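Local coordinates for protein internalin (Listeria monocytogenes serotype 4b, PDB 4FMZ) that probably takes part in adhesion to and invasion of host cells, presenting a curved leucine-rich-repeat surface as other internalins do, at residues E190-L195 and H202-Y207; T234-L239 and L248-N253; S281-L286 and N290-N295; L316-N321 and R327-L332. All coordinates share one frame; numbering follows the deposited sequence. Where two conformers were deposited one is given.

In the fold
The four contacts follow one another along the chain without overlap, each closing before the next opens, and each ties a strand of the parallel leucine-rich-repeat array to the 3-10 side of the solenoid. Interactions 1 to 3 join a strand to the 3-10 segment before it; interaction 4 joins strand 315-317 to the one after it. The centres of interactions 1 and 2 lie about 12 Å apart. Those of interactions 2 and 3 are about 14 Å apart. Interactions 3 and 4, on neighbouring strands 291-293 and 315-317, have centres about 11 Å apart. From interaction 1 to interaction 4 the span is about 32 Å, so the same apolar core is sampled along the arc towards the C-terminal end.

Interaction 1 (E190-L195 and H202-Y207); sequences EDISPL and HYFTAY
Ile192 and Leu195 reach from the 3-10 side of the solenoid to Phe204 on strand 203-205, across backbones that stay well apart: the CA atoms of Ile192 and Ala206 are 9.8 Å from each other, and those of Leu195 and Phe204 10.6 Å. No hydrogen bond crosses this gap, which is filled by side chains alone. Phe204 reaches about half-way across. Its CG stands anti to the backbone N (chi1 -178°), which carries the ring off the strand into the interior. Leu195 meets the far end of that ring, CD1 lying 3.8 Å from Phe204 CZ, with the leucine side chain set roughly perpendicular to that of Phe204. Ile192 comes to the ring edge, close to the ring plane, with CD1 4.3 Å from Phe204 CE2, a looser touch. All three residues are buried, and Leu182 of the preceding strand packs against both Leu195 and Phe204.

The turn that presents the two aliphatic residues is fixed from its outer side. Asp191 OD1 accepts twice from Ser193: from the backbone N at 2.9 Å, forming an Asx turn, and from OG at 2.6 Å on the syn side of the carboxylate. Within the same turn Leu195 N donates to Ile192 O, bringing both apolar side chains round to face the strand. An exposed polar turn backed by buried aliphatic residues that pack on an inward-facing strand residue is the build of a leucine-rich-repeat solenoid, here with phenylalanine at the strand position.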
# COMPACT_ATOMS: atom_id res chain seq x y z
N GLU A 190 -13.63 0.39 -11.35
CA GLU A 190 -13.88 0.15 -12.78
C GLU A 190 -13.12 1.15 -13.64
O GLU A 190 -12.64 0.80 -14.72
CB GLU A 190 -15.38 0.29 -13.09
CG GLU A 190 -16.28 -0.79 -12.52
CD GLU A 190 -17.77 -0.51 -12.69
OE1 GLU A 190 -18.18 -0.06 -13.78
OE2 GLU A 190 -18.53 -0.75 -11.72
N ASP A 191 -13.03 2.41 -13.15
CA ASP A 191 -12.51 3.58 -13.85
C ASP A 191 -11.42 4.34 -13.06
O ASP A 191 -11.68 4.93 -12.00
CB ASP A 191 -13.71 4.51 -14.13
CG ASP A 191 -13.43 5.80 -14.88
OD1 ASP A 191 -12.29 5.99 -15.33
OD2 ASP A 191 -14.37 6.60 -15.04
N ILE A 192 -10.20 4.37 -13.64
CA ILE A 192 -9.07 5.09 -13.04
C ILE A 192 -8.74 6.38 -13.83
O ILE A 192 -7.73 7.03 -13.53
CB ILE A 192 -7.80 4.20 -12.85
CG1 ILE A 192 -7.38 3.47 -14.16
CG2 ILE A 192 -7.95 3.24 -11.66
CD1 ILE A 192 -5.86 3.05 -14.20
N SER A 193 -9.61 6.80 -14.79
CA SER A 193 -9.38 8.00 -15.60
C SER A 193 -9.02 9.27 -14.75
O SER A 193 -8.12 9.96 -15.19
CB SER A 193 -10.54 8.30 -16.54
OG SER A 193 -11.75 8.53 -15.84
N PRO A 194 -9.57 9.55 -13.53
CA PRO A 194 -9.11 10.74 -12.78
C PRO A 194 -7.64 10.68 -12.34
O PRO A 194 -7.05 11.72 -12.06
CB PRO A 194 -10.00 10.76 -11.54
CG PRO A 194 -11.18 9.93 -11.89
CD PRO A 194 -10.64 8.86 -12.77
N LEU A 195 -7.03 9.48 -12.32
CA LEU A 195 -5.65 9.31 -11.87
C LEU A 195 -4.61 9.83 -12.88
O LEU A 195 -3.42 9.82 -12.57
CB LEU A 195 -5.37 7.84 -11.47
CG LEU A 195 -6.25 7.26 -10.33
CD1 LEU A 195 -5.66 5.96 -9.82
CD2 LEU A 195 -6.42 8.27 -9.14
N HIS A 202 5.45 7.06 -8.87
CA HIS A 202 6.55 6.18 -9.27
C HIS A 202 6.19 4.71 -9.01
O HIS A 202 6.78 3.82 -9.60
CB HIS A 202 7.85 6.55 -8.54
CG HIS A 202 8.50 7.80 -9.03
ND1 HIS A 202 7.86 9.03 -8.95
CD2 HIS A 202 9.76 8.00 -9.48
CE1 HIS A 202 8.74 9.92 -9.40
NE2 HIS A 202 9.89 9.34 -9.74
N TYR A 203 5.25 4.46 -8.08
CA TYR A 203 4.82 3.12 -7.64
C TYR A 203 3.31 3.08 -7.59
O TYR A 203 2.68 3.89 -6.91
CB TYR A 203 5.48 2.77 -6.27
CG TYR A 203 6.99 2.72 -6.40
CD1 TYR A 203 7.63 1.56 -6.79
CD2 TYR A 203 7.75 3.89 -6.31
CE1 TYR A 203 8.99 1.55 -7.08
CE2 TYR A 203 9.10 3.89 -6.62
CZ TYR A 203 9.73 2.72 -7.00
OH TYR A 203 11.07 2.71 -7.27
N PHE A 204 2.73 2.19 -8.36
CA PHE A 204 1.29 2.05 -8.43
C PHE A 204 0.89 0.57 -8.43
O PHE A 204 1.39 -0.21 -9.24
CB PHE A 204 0.74 2.76 -9.67
CG PHE A 204 -0.76 2.76 -9.88
CD1 PHE A 204 -1.63 2.88 -8.79
CD2 PHE A 204 -1.30 2.76 -11.16
CE1 PHE A 204 -3.02 2.91 -8.99
CE2 PHE A 204 -2.68 2.81 -11.35
CZ PHE A 204 -3.53 2.88 -10.26
N THR A 205 0.01 0.20 -7.50
CA THR A 205 -0.51 -1.16 -7.40
C THR A 205 -2.04 -1.04 -7.29
O THR A 205 -2.56 -0.18 -6.57
CB THR A 205 0.21 -1.98 -6.31
OG1 THR A 205 -0.30 -3.32 -6.32
CG2 THR A 205 0.12 -1.38 -4.92
N ALA A 206 -2.75 -1.84 -8.10
CA ALA A 206 -4.21 -1.82 -8.14
C ALA A 206 -4.71 -3.17 -8.64
O ALA A 206 -5.69 -3.23 -9.40
CB ALA A 206 -4.71 -0.68 -9.03
N TYR A 207 -4.07 -4.26 -8.19
CA TYR A 207 -4.50 -5.58 -8.61
C TYR A 207 -5.86 -5.91 -8.00
O TYR A 207 -6.22 -5.35 -6.96
CB TYR A 207 -3.45 -6.68 -8.33
CG TYR A 207 -3.01 -6.85 -6.89
CD1 TYR A 207 -3.87 -7.38 -5.93
CD2 TYR A 207 -1.68 -6.65 -6.53
CE1 TYR A 207 -3.45 -7.59 -4.61
CE2 TYR A 207 -1.23 -6.91 -5.23
CZ TYR A 207 -2.13 -7.35 -4.27
OH TYR A 207 -1.71 -7.56 -2.98

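Interaction 2 (T234-L239 and L248-N253); sequences TDLSPL and LEIGTN
Leu236 and Leu239 face Ile250 and Leu248 across the interior of the leucine-rich-repeat solenoid, with CA separations of 9.6 Å for Leu236 and Ile250 and 9.9 Å for Leu239 and Leu248. Two separate aliphatic pairs bridge the space between the 3-10 turn and the strand side, without a hydrogen bond between them. Leu239 and Leu248 meet end to end through their methyls: Leu239 CD1 comes to 3.8 Å from Leu248 CD2 and also sits near Leu248 CD1, fitting against the fork of the strand leucine. The other pair is tighter. Leu236 and Ile250 run antiparallel alongside each other, and Leu236 CD2 lies only 3.5 Å from Ile250 CD1. Ile250 extends this far because CG1 is anti to its backbone N (chi1 -163°), pointing the longer branch across the core. Leu226 of the preceding strand touches both Leu239 and Leu248.

On the outer side, the carboxylate of Asp235 uses both oxygens on Ser237. OD1 takes the backbone N in an Asx turn, from above the carboxylate plane, while OD2 is met by OG. Beyond the strand, Asn253 turns its amide back into the solenoid, where OD1 accepts from Ile233 N and ND2 also bonds Ile228 O of the previous coil. Asn253 ND2 donates a nearly straight bond to Ile250 O, 3.0 Å long (167° at the hydrogen), arriving from above the carbonyl plane.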
# COMPACT_ATOMS: atom_id res chain seq x y z
N THR A 234 -7.05 -4.84 -21.80
CA THR A 234 -6.80 -5.43 -23.11
C THR A 234 -5.65 -4.69 -23.80
O THR A 234 -4.79 -5.34 -24.39
CB THR A 234 -8.07 -5.40 -23.99
OG1 THR A 234 -8.54 -4.05 -24.09
CG2 THR A 234 -9.19 -6.25 -23.43
N ASP A 235 -5.63 -3.34 -23.70
CA ASP A 235 -4.69 -2.47 -24.39
C ASP A 235 -3.57 -1.96 -23.50
O ASP A 235 -3.82 -1.22 -22.55
CB ASP A 235 -5.46 -1.30 -25.04
CG ASP A 235 -4.62 -0.37 -25.89
OD1 ASP A 235 -3.49 -0.76 -26.27
OD2 ASP A 235 -5.09 0.75 -26.19
N LEU A 236 -2.33 -2.29 -23.89
CA LEU A 236 -1.10 -1.90 -23.20
C LEU A 236 -0.42 -0.66 -23.80
O LEU A 236 0.55 -0.20 -23.21
CB LEU A 236 -0.08 -3.06 -23.20
CG LEU A 236 -0.42 -4.31 -22.40
CD1 LEU A 236 0.76 -5.25 -22.36
CD2 LEU A 236 -0.84 -3.96 -20.98
N SER A 237 -0.93 -0.12 -24.93
CA SER A 237 -0.35 1.05 -25.61
C SER A 237 -0.09 2.25 -24.63
O SER A 237 0.97 2.86 -24.78
CB SER A 237 -1.17 1.48 -26.83
OG SER A 237 -2.41 2.10 -26.52
N PRO A 238 -0.90 2.52 -23.56
CA PRO A 238 -0.55 3.62 -22.63
C PRO A 238 0.79 3.44 -21.88
O PRO A 238 1.29 4.41 -21.32
CB PRO A 238 -1.71 3.63 -21.64
CG PRO A 238 -2.85 3.05 -22.40
CD PRO A 238 -2.21 1.93 -23.18
N LEU A 239 1.38 2.23 -21.87
CA LEU A 239 2.66 1.96 -21.19
C LEU A 239 3.87 2.23 -22.09
O LEU A 239 4.99 2.25 -21.58
CB LEU A 239 2.73 0.48 -20.70
CG LEU A 239 1.58 -0.08 -19.88
CD1 LEU A 239 1.82 -1.54 -19.53
CD2 LEU A 239 1.36 0.74 -18.61
N LEU A 248 6.82 -4.85 -13.95
CA LEU A 248 5.48 -4.79 -14.52
C LEU A 248 4.75 -6.11 -14.32
O LEU A 248 5.16 -7.12 -14.86
CB LEU A 248 5.54 -4.39 -16.03
CG LEU A 248 4.22 -4.43 -16.84
CD1 LEU A 248 3.16 -3.50 -16.22
CD2 LEU A 248 4.46 -4.00 -18.29
N GLU A 249 3.66 -6.08 -13.53
CA GLU A 249 2.79 -7.23 -13.25
C GLU A 249 1.42 -6.93 -13.78
O GLU A 249 0.77 -6.00 -13.29
CB GLU A 249 2.72 -7.56 -11.75
CG GLU A 249 4.02 -8.02 -11.11
CD GLU A 249 3.96 -8.25 -9.61
OE1 GLU A 249 2.87 -8.08 -9.00
OE2 GLU A 249 5.01 -8.62 -9.04
N ILE A 250 0.99 -7.65 -14.80
CA ILE A 250 -0.30 -7.42 -15.41
C ILE A 250 -0.89 -8.78 -15.87
O ILE A 250 -1.57 -8.88 -16.89
CB ILE A 250 -0.15 -6.34 -16.54
CG1 ILE A 250 -1.49 -5.71 -16.97
CG2 ILE A 250 0.79 -6.74 -17.69
CD1 ILE A 250 -1.42 -4.30 -17.54
N GLY A 251 -0.65 -9.79 -15.04
CA GLY A 251 -1.18 -11.13 -15.27
C GLY A 251 -2.68 -11.16 -15.02
O GLY A 251 -3.23 -10.23 -14.43
N THR A 252 -3.36 -12.21 -15.50
CA THR A 252 -4.81 -12.41 -15.31
C THR A 252 -5.62 -11.18 -15.85
O THR A 252 -6.45 -10.57 -15.15
CB THR A 252 -5.12 -12.78 -13.84
OG1 THR A 252 -4.11 -13.67 -13.37
CG2 THR A 252 -6.48 -13.44 -13.68
N ASN A 253 -5.35 -10.82 -17.10
CA ASN A 253 -6.07 -9.74 -17.78
C ASN A 253 -6.59 -10.29 -19.12
O ASN A 253 -6.72 -11.51 -19.25
CB ASN A 253 -5.17 -8.51 -17.94
CG ASN A 253 -5.21 -7.63 -16.72
OD1 ASN A 253 -6.20 -6.97 -16.46
ND2 ASN A 253 -4.13 -7.61 -15.95

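Interaction 3 (S281-L286 and N290-N295); sequences SVLNNL and NSLFLN. With EDO (1,2-ethanediol), chain F; EDO (1,2-ethanediol), chain H.
Leu283 sets a single methyl, CD1, against a pair of strand-side leucines: it is 3.8 Å from Leu292 CD2 and 4.0 Å from Leu294 CD1. Both approaches are tip to tip, so the inward-pointing end of Leu283 is shared by two partners, with Leu292 CD1 also close by. Leu292 has CG anti to its backbone N (chi1 177°), whereas in Leu294 CG lies anti to the carbonyl carbon (chi1 -83°); the two side chains thus leave the backbone differently and still end at the same methyl. The CA atoms of Leu283 and Leu292 remain 10.0 Å apart, and no hydrogen bond links the segments.

Around this buried trio, Leu270 of the preceding strand lies against Leu283 and Leu292, while Ile307 of helix 304-308 packs on Leu294. The 3-10 turn behind Leu283 is secured by Leu286 N bonding to Leu283 O and by Asn284 ND2, which donates to Ser281 O at 2.7 Å in the carbonyl plane, though bent (134° at the hydrogen). Farther out, two 1,2-ethanediol molecules, probably from the crystallisation liquor, meet the strand segment at its two ends: one gives a weak bond to Asn290 OD1, and the other accepts from Asn295 ND2 at 3.0 Å. Leucines from the 3-10 turn after one strand and from the next strand, meeting in the interior, form the characteristic core of a leucine-rich-repeat solenoid.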
# COMPACT_ATOMS: atom_id res chain seq x y z
N SER A 281 7.85 -11.50 -30.10
CA SER A 281 9.05 -11.08 -30.84
C SER A 281 9.64 -9.76 -30.29
O SER A 281 10.86 -9.59 -30.35
CB SER A 281 8.78 -10.98 -32.34
OG SER A 281 7.65 -10.18 -32.61
N VAL A 282 8.81 -8.88 -29.69
CA VAL A 282 9.30 -7.61 -29.10
C VAL A 282 10.24 -7.85 -27.88
O VAL A 282 11.00 -6.95 -27.52
CB VAL A 282 8.16 -6.62 -28.72
CG1 VAL A 282 7.46 -6.09 -29.97
CG2 VAL A 282 7.15 -7.25 -27.75
N LEU A 283 10.22 -9.06 -27.27
CA LEU A 283 11.07 -9.34 -26.11
C LEU A 283 12.57 -9.37 -26.46
O LEU A 283 13.38 -9.20 -25.55
CB LEU A 283 10.67 -10.63 -25.38
CG LEU A 283 9.24 -10.70 -24.81
CD1 LEU A 283 9.03 -12.00 -24.03
CD2 LEU A 283 8.91 -9.46 -23.95
N ASN A 284 12.95 -9.51 -27.75
CA ASN A 284 14.38 -9.52 -28.12
C ASN A 284 15.08 -8.21 -27.71
O ASN A 284 16.30 -8.22 -27.51
CB ASN A 284 14.57 -9.80 -29.61
CG ASN A 284 14.36 -8.62 -30.52
OD1 ASN A 284 15.28 -8.17 -31.20
ND2 ASN A 284 13.15 -8.08 -30.54
N ASN A 285 14.31 -7.10 -27.58
CA ASN A 285 14.82 -5.78 -27.18
C ASN A 285 14.94 -5.65 -25.65
O ASN A 285 15.57 -4.71 -25.16
CB ASN A 285 13.91 -4.67 -27.71
CG ASN A 285 13.57 -4.77 -29.17
OD1 ASN A 285 12.40 -4.95 -29.54
ND2 ASN A 285 14.57 -4.67 -30.04
N LEU A 286 14.33 -6.57 -24.88
CA LEU A 286 14.34 -6.48 -23.41
C LEU A 286 15.33 -7.45 -22.77
O LEU A 286 15.00 -8.18 -21.84
CB LEU A 286 12.92 -6.68 -22.83
CG LEU A 286 11.75 -5.91 -23.47
CD1 LEU A 286 10.48 -6.15 -22.69
CD2 LEU A 286 12.03 -4.42 -23.59
N ASN A 290 15.09 -10.23 -15.87
CA ASN A 290 15.55 -11.28 -14.95
C ASN A 290 14.42 -12.28 -14.66
O ASN A 290 14.70 -13.43 -14.36
CB ASN A 290 16.05 -10.69 -13.60
CG ASN A 290 17.28 -9.81 -13.71
OD1 ASN A 290 17.38 -8.78 -13.04
ND2 ASN A 290 18.26 -10.21 -14.51
N SER A 291 13.17 -11.81 -14.70
CA SER A 291 12.00 -12.63 -14.39
C SER A 291 10.94 -12.39 -15.42
O SER A 291 10.55 -11.24 -15.68
CB SER A 291 11.47 -12.32 -12.99
OG SER A 291 12.53 -12.34 -12.04
N LEU A 292 10.48 -13.49 -16.02
CA LEU A 292 9.49 -13.44 -17.09
C LEU A 292 8.43 -14.49 -16.87
O LEU A 292 8.75 -15.68 -16.80
CB LEU A 292 10.19 -13.63 -18.45
CG LEU A 292 9.35 -13.69 -19.74
CD1 LEU A 292 8.55 -12.40 -19.95
CD2 LEU A 292 10.24 -13.90 -20.92
N PHE A 293 7.17 -14.06 -16.74
CA PHE A 293 6.05 -14.97 -16.52
C PHE A 293 5.13 -14.94 -17.74
O PHE A 293 4.44 -13.94 -17.98
CB PHE A 293 5.30 -14.62 -15.22
CG PHE A 293 6.19 -14.68 -13.99
CD1 PHE A 293 6.90 -13.57 -13.57
CD2 PHE A 293 6.34 -15.87 -13.28
CE1 PHE A 293 7.75 -13.63 -12.46
CE2 PHE A 293 7.19 -15.93 -12.17
CZ PHE A 293 7.87 -14.81 -11.76
N LEU A 294 5.16 -16.02 -18.53
CA LEU A 294 4.41 -16.17 -19.76
C LEU A 294 3.50 -17.41 -19.75
O LEU A 294 2.95 -17.76 -20.79
CB LEU A 294 5.37 -16.24 -20.97
CG LEU A 294 5.84 -14.88 -21.52
CD1 LEU A 294 7.04 -15.07 -22.42
CD2 LEU A 294 4.74 -14.18 -22.29
N ASN A 295 3.32 -18.05 -18.58
CA ASN A 295 2.45 -19.22 -18.40
C ASN A 295 1.01 -18.86 -18.76
O ASN A 295 0.63 -17.70 -18.64
CB ASN A 295 2.51 -19.69 -16.93
CG ASN A 295 2.20 -18.58 -15.95
OD1 ASN A 295 3.01 -17.67 -15.74
ND2 ASN A 295 0.97 -18.55 -15.46
C1 EDO F . 13.07 -9.52 -10.59
O1 EDO F . 13.48 -10.24 -9.43
C2 EDO F . 13.73 -8.12 -10.64
O2 EDO F . 15.14 -8.22 -10.82
C1 EDO H . -1.19 -15.46 -13.33
O1 EDO H . -0.78 -16.51 -14.19
C2 EDO H . -0.17 -14.30 -13.42
O2 EDO H . 1.13 -14.85 -13.37

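Interaction 4 (L316-N321 and R327-L332); sequences LFLSQN and RPLASL. With EDO (1,2-ethanediol), chain G.
Leu316 and Leu318 meet Leu329 and Leu332 in a purely apolar, buried contact near the C-terminal end of the leucine-rich-repeat solenoid, where the strand side packs against the following 3-10 turn. The CA atoms of Leu316 and Leu332 are 9.3 Å apart, and terminal methyls close the distance. Leu318 and Leu329 point head-on at one another, Leu318 CD1 to Leu329 CD1 at 3.7 Å. Leu316 instead lies crosswise to Leu332, nearly perpendicular, with Leu316 CD2 3.6 Å from Leu332 CD1. The same Leu316 CD2 lies 4.2 Å from Leu329 CD1, a looser link that joins the two pairs into one cluster. With CG anti to the backbone N (chi1 175°), Leu316 is carried off the strand far enough for CD2 to reach Leu332.

Leu329 and Leu332 are brought to the same side by a turn in which Leu332 N bonds to Leu329 O. Ile307 of helix 304-308 covers the cluster, touching Leu316, Leu318 and Leu329. Past the strand, Asn321 is held by the previous coil: its OD1 accepts from Leu299 N, and its ND2 also bonds Leu294 O. The carbonyl of Leu318 has two donors: a 1,2-ethanediol hydroxyl, O1, at 2.6 Å from Leu318 O, and Asn321 ND2, which lies 2.8 Å from Leu318 O and comes from above the carbonyl plane, with the oxygen lying in the plane of the Asn321 amide.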
# COMPACT_ATOMS: atom_id res chain seq x y z
N LEU A 316 11.70 -18.12 -15.21
CA LEU A 316 10.94 -18.22 -16.45
C LEU A 316 9.76 -19.16 -16.29
O LEU A 316 9.95 -20.36 -16.05
CB LEU A 316 11.84 -18.65 -17.62
CG LEU A 316 11.15 -18.90 -18.97
CD1 LEU A 316 10.57 -17.60 -19.57
CD2 LEU A 316 12.09 -19.57 -19.91
N PHE A 317 8.55 -18.61 -16.40
CA PHE A 317 7.33 -19.41 -16.34
C PHE A 317 6.73 -19.51 -17.74
O PHE A 317 6.54 -18.50 -18.42
CB PHE A 317 6.32 -18.84 -15.33
CG PHE A 317 6.56 -19.19 -13.87
CD1 PHE A 317 7.86 -19.31 -13.37
CD2 PHE A 317 5.50 -19.34 -12.99
CE1 PHE A 317 8.08 -19.63 -12.02
CE2 PHE A 317 5.72 -19.63 -11.64
CZ PHE A 317 7.01 -19.76 -11.16
N LEU A 318 6.47 -20.75 -18.18
CA LEU A 318 5.93 -21.01 -19.51
C LEU A 318 4.89 -22.12 -19.53
O LEU A 318 4.44 -22.47 -20.61
CB LEU A 318 7.06 -21.40 -20.49
CG LEU A 318 7.95 -20.29 -21.01
CD1 LEU A 318 9.14 -20.86 -21.71
CD2 LEU A 318 7.18 -19.36 -21.95
N SER A 319 4.50 -22.67 -18.37
CA SER A 319 3.56 -23.80 -18.36
C SER A 319 2.20 -23.43 -18.98
O SER A 319 1.81 -22.28 -18.97
CB SER A 319 3.36 -24.34 -16.95
OG SER A 319 2.62 -23.47 -16.12
N GLN A 320 1.52 -24.44 -19.54
CA GLN A 320 0.18 -24.37 -20.12
C GLN A 320 0.03 -23.32 -21.25
O GLN A 320 -0.88 -22.48 -21.26
CB GLN A 320 -0.89 -24.20 -19.03
CG GLN A 320 -0.89 -25.41 -18.05
CD GLN A 320 -2.16 -25.54 -17.25
OE1 GLN A 320 -2.75 -24.56 -16.79
NE2 GLN A 320 -2.56 -26.78 -16.97
N ASN A 321 0.93 -23.44 -22.22
CA ASN A 321 0.91 -22.78 -23.53
C ASN A 321 0.67 -23.94 -24.51
O ASN A 321 -0.03 -24.88 -24.12
CB ASN A 321 2.23 -22.02 -23.77
CG ASN A 321 2.26 -20.67 -23.11
OD1 ASN A 321 1.67 -19.72 -23.60
ND2 ASN A 321 2.96 -20.56 -22.00
N ARG A 327 14.11 -26.88 -26.65
CA ARG A 327 15.55 -26.88 -26.96
C ARG A 327 16.12 -25.45 -27.17
O ARG A 327 17.20 -25.22 -26.62
CB ARG A 327 15.89 -27.77 -28.14
CG ARG A 327 15.90 -29.25 -27.76
CD ARG A 327 16.10 -30.16 -28.96
NE ARG A 327 14.96 -30.13 -29.88
CZ ARG A 327 14.91 -30.83 -31.01
NH1 ARG A 327 15.91 -31.62 -31.36
NH2 ARG A 327 13.84 -30.74 -31.80
N PRO A 328 15.43 -24.45 -27.79
CA PRO A 328 16.02 -23.09 -27.87
C PRO A 328 16.26 -22.42 -26.50
O PRO A 328 17.01 -21.44 -26.44
CB PRO A 328 14.99 -22.30 -28.69
CG PRO A 328 14.27 -23.33 -29.48
CD PRO A 328 14.15 -24.49 -28.53
N LEU A 329 15.67 -22.95 -25.40
CA LEU A 329 15.84 -22.40 -24.04
C LEU A 329 17.08 -22.95 -23.32
O LEU A 329 17.34 -22.54 -22.19
CB LEU A 329 14.60 -22.67 -23.16
CG LEU A 329 13.24 -22.27 -23.69
CD1 LEU A 329 12.15 -22.71 -22.73
CD2 LEU A 329 13.15 -20.78 -23.93
N ALA A 330 17.83 -23.86 -23.97
CA ALA A 330 19.03 -24.48 -23.38
C ALA A 330 20.09 -23.42 -23.02
O ALA A 330 20.89 -23.64 -22.10
CB ALA A 330 19.62 -25.50 -24.34
N SER A 331 20.08 -22.27 -23.72
CA SER A 331 21.01 -21.15 -23.49
C SER A 331 20.72 -20.38 -22.20
O SER A 331 21.55 -19.58 -21.78
CB SER A 331 20.99 -20.20 -24.67
OG SER A 331 19.65 -19.92 -25.06
N LEU A 332 19.56 -20.58 -21.58
CA LEU A 332 19.23 -19.84 -20.36
C LEU A 332 19.97 -20.47 -19.16
O LEU A 332 19.46 -21.36 -18.47
CB LEU A 332 17.71 -19.77 -20.18
CG LEU A 332 16.94 -19.17 -21.37
CD1 LEU A 332 15.47 -19.18 -21.12
CD2 LEU A 332 17.42 -17.76 -21.70
C1 EDO G . 6.55 -25.02 -21.36
O1 EDO G . 5.16 -24.80 -21.58
C2 EDO G . 6.85 -26.50 -21.67
O2 EDO G . 5.94 -27.29 -20.91